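Local coordinates for gram-negative insecticidal protein (Chromobacterium piscinae, PDB 6FBM) that kills insects as a bacterial toxin, probably by forming pores in target membranes as other MACPF-family proteins do, at residues 21-26 / 278-283; 158-163 / 297-302. All coordinates share one frame; numbering follows the deposited sequence.

Interaction 1: residues 21-26 / 278-283; sequences MGYDVN and ESLQPI
Leu280 and Tyr23 meet through one methyl group. Leu280 CD2 lies 3.8 Å from Tyr23 CB and 4.0 Å from Tyr23 CG. It touches the root of the side chain and the near end of the ring, and the two side chains run obliquely to each other. The other Leu280 methyl serves Val25, with Leu280 CD1 4.3 Å from Val25 CG1, a looser touch. The leucine thus spreads its two branches over two residues of the 21-26 segment. Tyr23 CG is anti to the backbone N (chi1 -161°), with the ring beside its own carbonyl carbon, and it is the CG end of this ring that the leucine methyl meets. No hydrogen bond joins the segments, and the three touching residues are buried.

The phenol is fixed elsewhere. Tyr23 OH is hydrogen-bonded to Leu28 O and Ser31 N, and the ring packs edge-to-face with Phe275. Leu280 also touches Phe275, Val92 and Val94, so the apolar cluster extends beyond this pair. After Tyr23 the chain turns, and Asn26 N donates to Asp24 OD1 over 2.9 Å, from above the carboxylate plane. This is an Asx turn. Within segment 278-283, Gln281 NE2 donates to Glu278 O at 3.0 Å, with an N-H...O angle of 167°.

Strands 21-23 and 280-282 both pair antiparallel with strand 170-177. The contact is therefore side-chain packing between two short strands that share a neighbour in the large antiparallel sheet of the chain, consistent with the sheet of a MACPF domain.

Interaction 2: residues 158-163 / 297-302; sequences MPAMEL and EDAFPE
The first turn of helix 160-167 faces the junction between helices 290-298 and 300-304, and the backbones come closest at Ala160 and Ala299, whose CA atoms are 6.1 Å apart. Both alanine CB atoms point across the gap, but their modelled separation is too short to be trusted. Met161 makes the longer reach. Its CG is anti to the carbonyl carbon (chi1 -76°), and bends at chi2 and chi3 carry CE over to the other segment. There CE lies 3.8 Å from Ala299 CB and 3.4 Å from Ala299 O. The same methyl is 3.7 Å from Glu302 CG, and the two long side chains pass at a slant. Met161 SD is 4.1 Å from both Glu302 CD and Glu302 OE1, so the sulfur lies beside the carboxylate.

Ala160 touches Leu296 of helix 290-298. Pro159 stands at the N-cap position of its helix, and its O accepts from Leu163 N at 3.1 Å.

No hydrogen bond or salt bridge crosses between the segments. The methionine's CE and SD lie in van der Waals contact with Ala299 CB and O and with both the CG stem and the carboxylate of Glu302, while the glutamate itself remains exposed.

In the fold
Interaction 1 is buried and interaction 2 only partly so. The first joins two strands of the large antiparallel sheet; the second joins helices beside it. Neither has a hydrogen bond across, but interaction 1 uses branched and aromatic side chains, whereas interaction 2 rests mainly on a methionine lying against Ala299 and an exposed glutamate. Their centres are about 14 Å apart. They touch where Ile283 CD1 packs on Leu163 CD2 at 3.7 Å. Strand 280-282 is followed in the chain by helix 290-298, so one run of chain supplies a segment to each. Val25 also touches Met304 of helix 300-304, on which interaction 2 partly lies.

Interaction 1: residues 21-26 / 278-283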
ATOM      1  N   MET A  21      11.008 -25.737 -19.587  1.00 15.74           N
ATOM      2  CA  MET A  21      12.291 -25.070 -19.630  1.00 16.30           C
ATOM      3  C   MET A  21      13.327 -26.155 -19.584  1.00 16.06           C
ATOM      4  O   MET A  21      13.136 -27.162 -18.886  1.00 15.68           O
ATOM      5  CB  MET A  21      12.534 -24.214 -18.399  1.00 17.59           C
ATOM      6  CG  MET A  21      11.841 -22.872 -18.301  1.00 19.36           C
ATOM      7  SD  MET A  21      12.032 -21.780 -19.738  1.00 22.30           S
ATOM      8  CE  MET A  21      10.433 -22.102 -20.441  1.00 23.45           C
ATOM      9  N   GLY A  22      14.454 -25.910 -20.264  1.00 15.31           N
ATOM     10  CA  GLY A  22      15.658 -26.686 -20.009  1.00 15.07           C
ATOM     11  C   GLY A  22      16.093 -26.628 -18.556  1.00 14.58           C
ATOM     12  O   GLY A  22      15.849 -25.635 -17.862  1.00 13.91           O
ATOM     13  N   TYR A  23      16.721 -27.704 -18.089  1.00 14.48           N
ATOM     14  CA  TYR A  23      17.179 -27.784 -16.714  1.00 14.76           C
ATOM     15  C   TYR A  23      18.617 -28.218 -16.647  1.00 15.08           C
ATOM     16  O   TYR A  23      19.015 -29.140 -17.361  1.00 16.85           O
ATOM     17  CB  TYR A  23      16.343 -28.741 -15.912  1.00 13.67           C
ATOM     18  CG  TYR A  23      16.459 -28.528 -14.448  1.00 13.53           C
ATOM     19  CD1 TYR A  23      15.665 -27.607 -13.814  1.00 13.70           C
ATOM     20  CD2 TYR A  23      17.361 -29.249 -13.682  1.00 13.92           C
ATOM     21  CE1 TYR A  23      15.753 -27.404 -12.454  1.00 13.57           C
ATOM     22  CE2 TYR A  23      17.451 -29.047 -12.307  1.00 13.22           C
ATOM     23  CZ  TYR A  23      16.643 -28.126 -11.701  1.00 13.08           C
ATOM     24  OH  TYR A  23      16.691 -27.896 -10.343  1.00 13.50           O
ATOM     25  N   ASP A  24      19.374 -27.562 -15.773  1.00 15.11           N
ATOM     26  CA  ASP A  24      20.721 -27.974 -15.492  1.00 15.99           C
ATOM     27  C   ASP A  24      20.665 -29.141 -14.509  1.00 16.25           C
ATOM     28  O   ASP A  24      20.577 -28.961 -13.300  1.00 15.82           O
ATOM     29  CB  ASP A  24      21.537 -26.823 -14.919  1.00 17.10           C
ATOM     30  CG  ASP A  24      22.973 -27.216 -14.636  1.00 18.67           C
ATOM     31  OD1 ASP A  24      23.348 -28.403 -14.846  1.00 17.48           O
ATOM     32  OD2 ASP A  24      23.727 -26.320 -14.182  1.00 21.00           O
ATOM     33  N   VAL A  25      20.768 -30.351 -15.043  1.00 16.69           N
ATOM     34  CA  VAL A  25      20.696 -31.562 -14.227  1.00 16.40           C
ATOM     35  C   VAL A  25      21.871 -31.712 -13.273  1.00 16.40           C
ATOM     36  O   VAL A  25      21.820 -32.530 -12.355  1.00 16.08           O
ATOM     37  CB  VAL A  25      20.553 -32.827 -15.081  1.00 17.11           C
ATOM     38  CG1 VAL A  25      19.272 -32.759 -15.903  1.00 17.35           C
ATOM     39  CG2 VAL A  25      21.770 -33.054 -15.982  1.00 17.85           C
ATOM     40  N   ASN A  26      22.915 -30.919 -13.496  1.00 17.40           N
ATOM     41  CA  ASN A  26      24.065 -30.840 -12.589  1.00 17.77           C
ATOM     42  C   ASN A  26      23.987 -29.668 -11.629  1.00 18.26           C
ATOM     43  O   ASN A  26      24.949 -29.416 -10.927  1.00 18.32           O
ATOM     44  CB  ASN A  26      25.376 -30.800 -13.400  1.00 17.85           C
ATOM     45  CG  ASN A  26      25.612 -32.088 -14.168  1.00 17.75           C
ATOM     46  OD1 ASN A  26      25.372 -33.159 -13.649  1.00 18.73           O
ATOM     47  ND2 ASN A  26      26.041 -31.986 -15.421  1.00 18.81           N
ATOM     48  N   GLU A 278       8.654 -38.439 -13.155  1.00 28.28           N
ATOM     49  CA  GLU A 278       8.444 -37.966 -14.538  1.00 29.95           C
ATOM     50  C   GLU A 278       8.902 -36.531 -14.814  1.00 25.83           C
ATOM     51  O   GLU A 278       8.665 -36.015 -15.906  1.00 23.91           O
ATOM     52  CB  GLU A 278       6.951 -38.106 -14.926  1.00 32.53           C
ATOM     53  CG  GLU A 278       6.390 -39.533 -14.914  1.00 36.34           C
ATOM     54  CD  GLU A 278       7.156 -40.510 -15.800  1.00 38.77           C
ATOM     55  OE1 GLU A 278       7.596 -40.138 -16.899  1.00 42.55           O
ATOM     56  OE2 GLU A 278       7.336 -41.664 -15.381  1.00 47.73           O
ATOM     57  N   SER A 279       9.561 -35.891 -13.844  1.00 22.90           N
ATOM     58  CA  SER A 279       9.805 -34.445 -13.921  1.00 20.29           C
ATOM     59  C   SER A 279      10.745 -34.053 -15.037  1.00 18.96           C
ATOM     60  O   SER A 279      10.402 -33.213 -15.846  1.00 17.99           O
ATOM     61  CB  SER A 279      10.312 -33.909 -12.597  1.00 19.22           C
ATOM     62  OG  SER A 279       9.265 -33.928 -11.668  1.00 18.42           O
ATOM     63  N   LEU A 280      11.913 -34.678 -15.085  1.00 19.01           N
ATOM     64  CA  LEU A 280      12.910 -34.362 -16.090  1.00 18.18           C
ATOM     65  C   LEU A 280      12.765 -35.318 -17.265  1.00 19.49           C
ATOM     66  O   LEU A 280      12.773 -36.529 -17.075  1.00 18.90           O
ATOM     67  CB  LEU A 280      14.293 -34.463 -15.476  1.00 17.84           C
ATOM     68  CG  LEU A 280      14.542 -33.415 -14.398  1.00 16.71           C
ATOM     69  CD1 LEU A 280      15.765 -33.774 -13.593  1.00 16.42           C
ATOM     70  CD2 LEU A 280      14.718 -32.039 -15.016  1.00 16.30           C
ATOM     71  N   GLN A 281      12.593 -34.773 -18.472  1.00 20.05           N
ATOM     72  CA  GLN A 281      12.451 -35.578 -19.676  1.00 19.38           C
ATOM     73  C   GLN A 281      13.524 -35.139 -20.638  1.00 20.23           C
ATOM     74  O   GLN A 281      13.850 -33.967 -20.694  1.00 19.87           O
ATOM     75  CB  GLN A 281      11.068 -35.393 -20.286  1.00 19.05           C
ATOM     76  CG  GLN A 281       9.943 -35.954 -19.421  1.00 18.53           C
ATOM     77  CD  GLN A 281      10.077 -37.458 -19.197  1.00 18.38           C
ATOM     78  OE1 GLN A 281      10.383 -38.194 -20.115  1.00 16.40           O
ATOM     79  NE2 GLN A 281       9.859 -37.907 -17.960  1.00 17.83           N
ATOM     80  N   PRO A 282      14.132 -36.095 -21.366  1.00 20.06           N
ATOM     81  CA  PRO A 282      15.244 -35.759 -22.242  1.00 19.23           C
ATOM     82  C   PRO A 282      14.788 -35.027 -23.474  1.00 18.96           C
ATOM     83  O   PRO A 282      13.719 -35.335 -24.007  1.00 19.77           O
ATOM     84  CB  PRO A 282      15.748 -37.125 -22.668  1.00 20.09           C
ATOM     85  CG  PRO A 282      14.534 -38.012 -22.633  1.00 20.55           C
ATOM     86  CD  PRO A 282      13.767 -37.525 -21.454  1.00 20.36           C
ATOM     87  N   ILE A 283      15.591 -34.074 -23.935  1.00 19.41           N
ATOM     88  CA  ILE A 283      15.296 -33.386 -25.201  1.00 19.17           C
ATOM     89  C   ILE A 283      15.451 -34.308 -26.392  1.00 18.70           C
ATOM     90  O   ILE A 283      14.791 -34.091 -27.410  1.00 18.29           O
ATOM     91  CB  ILE A 283      16.107 -32.102 -25.449  1.00 18.84           C
ATOM     92  CG1 ILE A 283      17.624 -32.372 -25.529  1.00 18.91           C
ATOM     93  CG2 ILE A 283      15.799 -31.082 -24.366  1.00 19.60           C
ATOM     94  CD1 ILE A 283      18.400 -31.223 -26.140  1.00 18.06           C
TER

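Interaction 2: residues 158-163 / 297-302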
ATOM      1  N   MET A 158      24.484 -30.018 -36.006  1.00 49.28           N
ATOM      2  CA  MET A 158      24.552 -29.389 -34.684  1.00 48.53           C
ATOM      3  C   MET A 158      24.980 -30.453 -33.687  1.00 44.65           C
ATOM      4  O   MET A 158      24.199 -31.356 -33.387  1.00 39.81           O
ATOM      5  CB  MET A 158      23.195 -28.820 -34.276  1.00 50.75           C
ATOM      6  CG  MET A 158      23.121 -28.290 -32.849  1.00 54.31           C
ATOM      7  SD  MET A 158      23.650 -26.586 -32.669  1.00 58.49           S
ATOM      8  CE  MET A 158      25.424 -26.696 -32.838  1.00 60.72           C
ATOM      9  N   PRO A 159      26.221 -30.347 -33.155  1.00 44.24           N
ATOM     10  CA  PRO A 159      26.641 -31.445 -32.273  1.00 43.40           C
ATOM     11  C   PRO A 159      25.922 -31.459 -30.916  1.00 42.49           C
ATOM     12  O   PRO A 159      25.508 -30.402 -30.408  1.00 43.64           O
ATOM     13  CB  PRO A 159      28.151 -31.210 -32.094  1.00 44.77           C
ATOM     14  CG  PRO A 159      28.574 -30.231 -33.135  1.00 43.70           C
ATOM     15  CD  PRO A 159      27.343 -29.428 -33.453  1.00 44.63           C
ATOM     16  N   ALA A 160      25.782 -32.657 -30.349  1.00 40.00           N
ATOM     17  CA  ALA A 160      25.140 -32.866 -29.049  1.00 39.48           C
ATOM     18  C   ALA A 160      25.582 -31.897 -27.942  1.00 37.13           C
ATOM     19  O   ALA A 160      24.747 -31.366 -27.209  1.00 36.81           O
ATOM     20  CB  ALA A 160      25.368 -34.285 -28.601  1.00 38.17           C
ATOM     21  N   MET A 161      26.892 -31.671 -27.832  1.00 37.37           N
ATOM     22  CA  MET A 161      27.420 -30.792 -26.782  1.00 41.80           C
ATOM     23  C   MET A 161      26.871 -29.362 -26.850  1.00 43.37           C
ATOM     24  O   MET A 161      26.550 -28.763 -25.826  1.00 46.07           O
ATOM     25  CB  MET A 161      28.965 -30.756 -26.798  1.00 42.32           C
ATOM     26  CG  MET A 161      29.677 -31.971 -26.212  1.00 45.31           C
ATOM     27  SD  MET A 161      29.052 -32.658 -24.650  1.00 42.14           S
ATOM     28  CE  MET A 161      27.976 -33.935 -25.362  1.00 38.80           C
ATOM     29  N   GLU A 162      26.779 -28.819 -28.057  1.00 43.49           N
ATOM     30  CA  GLU A 162      26.256 -27.471 -28.230  1.00 44.96           C
ATOM     31  C   GLU A 162      24.783 -27.444 -27.927  1.00 38.45           C
ATOM     32  O   GLU A 162      24.315 -26.555 -27.215  1.00 36.45           O
ATOM     33  CB  GLU A 162      26.466 -26.957 -29.653  1.00 50.43           C
ATOM     34  CG  GLU A 162      27.547 -25.897 -29.786  1.00 53.89           C
ATOM     35  CD  GLU A 162      27.023 -24.687 -30.527  1.00 58.27           C
ATOM     36  OE1 GLU A 162      27.560 -24.344 -31.601  1.00 60.80           O
ATOM     37  OE2 GLU A 162      25.994 -24.098 -30.070  1.00 64.70           O
ATOM     38  N   LEU A 163      24.071 -28.412 -28.493  1.00 32.96           N
ATOM     39  CA  LEU A 163      22.648 -28.539 -28.269  1.00 30.13           C
ATOM     40  C   LEU A 163      22.393 -28.557 -26.776  1.00 29.38           C
ATOM     41  O   LEU A 163      21.571 -27.788 -26.289  1.00 27.03           O
ATOM     42  CB  LEU A 163      22.089 -29.802 -28.924  1.00 28.93           C
ATOM     43  CG  LEU A 163      20.568 -29.937 -28.927  1.00 27.19           C
ATOM     44  CD1 LEU A 163      19.939 -28.909 -29.842  1.00 27.18           C
ATOM     45  CD2 LEU A 163      20.189 -31.321 -29.392  1.00 27.66           C
ATOM     46  N   GLU A 297      21.336 -39.008 -27.375  1.00 36.97           N
ATOM     47  CA  GLU A 297      21.388 -39.830 -26.160  1.00 35.92           C
ATOM     48  C   GLU A 297      22.760 -40.448 -25.881  1.00 35.35           C
ATOM     49  O   GLU A 297      23.164 -40.540 -24.715  1.00 34.33           O
ATOM     50  CB  GLU A 297      20.308 -40.914 -26.183  1.00 37.97           C
ATOM     51  CG  GLU A 297      20.327 -41.792 -24.936  1.00 39.45           C
ATOM     52  CD  GLU A 297      18.985 -42.443 -24.638  1.00 42.70           C
ATOM     53  OE1 GLU A 297      18.174 -42.645 -25.581  1.00 40.21           O
ATOM     54  OE2 GLU A 297      18.744 -42.737 -23.444  1.00 44.73           O
ATOM     55  N   ASP A 298      23.465 -40.865 -26.933  1.00 35.89           N
ATOM     56  CA  ASP A 298      24.822 -41.435 -26.799  1.00 34.87           C
ATOM     57  C   ASP A 298      25.826 -40.424 -26.279  1.00 34.27           C
ATOM     58  O   ASP A 298      26.813 -40.794 -25.630  1.00 36.26           O
ATOM     59  CB  ASP A 298      25.351 -41.954 -28.140  1.00 36.60           C
ATOM     60  CG  ASP A 298      24.664 -43.224 -28.597  1.00 36.98           C
ATOM     61  OD1 ASP A 298      24.077 -43.917 -27.758  1.00 39.76           O
ATOM     62  OD2 ASP A 298      24.731 -43.549 -29.798  1.00 37.05           O
ATOM     63  N   ALA A 299      25.583 -39.150 -26.571  1.00 30.69           N
ATOM     64  CA  ALA A 299      26.476 -38.100 -26.143  1.00 30.39           C
ATOM     65  C   ALA A 299      26.278 -37.690 -24.670  1.00 32.41           C
ATOM     66  O   ALA A 299      27.096 -36.926 -24.111  1.00 31.58           O
ATOM     67  CB  ALA A 299      26.319 -36.908 -27.056  1.00 29.80           C
ATOM     68  N   PHE A 300      25.220 -38.193 -24.023  1.00 32.71           N
ATOM     69  CA  PHE A 300      24.942 -37.771 -22.651  1.00 33.31           C
ATOM     70  C   PHE A 300      26.051 -38.156 -21.661  1.00 34.13           C
ATOM     71  O   PHE A 300      26.424 -37.333 -20.841  1.00 32.50           O
ATOM     72  CB  PHE A 300      23.573 -38.248 -22.188  1.00 33.64           C
ATOM     73  CG  PHE A 300      23.120 -37.641 -20.890  1.00 33.48           C
ATOM     74  CD1 PHE A 300      22.998 -36.264 -20.756  1.00 33.17           C
ATOM     75  CD2 PHE A 300      22.782 -38.452 -19.809  1.00 32.28           C
ATOM     76  CE1 PHE A 300      22.567 -35.707 -19.561  1.00 33.24           C
ATOM     77  CE2 PHE A 300      22.341 -37.900 -18.629  1.00 32.18           C
ATOM     78  CZ  PHE A 300      22.242 -36.527 -18.492  1.00 33.08           C
ATOM     79  N   PRO A 301      26.608 -39.387 -21.754  1.00 35.18           N
ATOM     80  CA  PRO A 301      27.732 -39.704 -20.868  1.00 34.24           C
ATOM     81  C   PRO A 301      28.877 -38.720 -20.894  1.00 34.29           C
ATOM     82  O   PRO A 301      29.411 -38.385 -19.821  1.00 32.23           O
ATOM     83  CB  PRO A 301      28.187 -41.073 -21.354  1.00 35.28           C
ATOM     84  CG  PRO A 301      26.938 -41.712 -21.869  1.00 34.85           C
ATOM     85  CD  PRO A 301      26.071 -40.610 -22.394  1.00 34.89           C
ATOM     86  N   GLU A 302      29.265 -38.246 -22.077  1.00 35.08           N
ATOM     87  CA  GLU A 302      30.382 -37.276 -22.135  1.00 36.24           C
ATOM     88  C   GLU A 302      29.961 -35.904 -21.629  1.00 34.44           C
ATOM     89  O   GLU A 302      30.749 -35.251 -20.945  1.00 32.75           O
ATOM     90  CB  GLU A 302      31.118 -37.216 -23.501  1.00 40.53           C
ATOM     91  CG  GLU A 302      30.333 -36.671 -24.692  1.00 46.12           C
ATOM     92  CD  GLU A 302      31.190 -35.987 -25.758  1.00 49.05           C
ATOM     93  OE1 GLU A 302      32.164 -35.290 -25.399  1.00 51.20           O
ATOM     94  OE2 GLU A 302      30.833 -36.107 -26.960  1.00 50.37           O
TER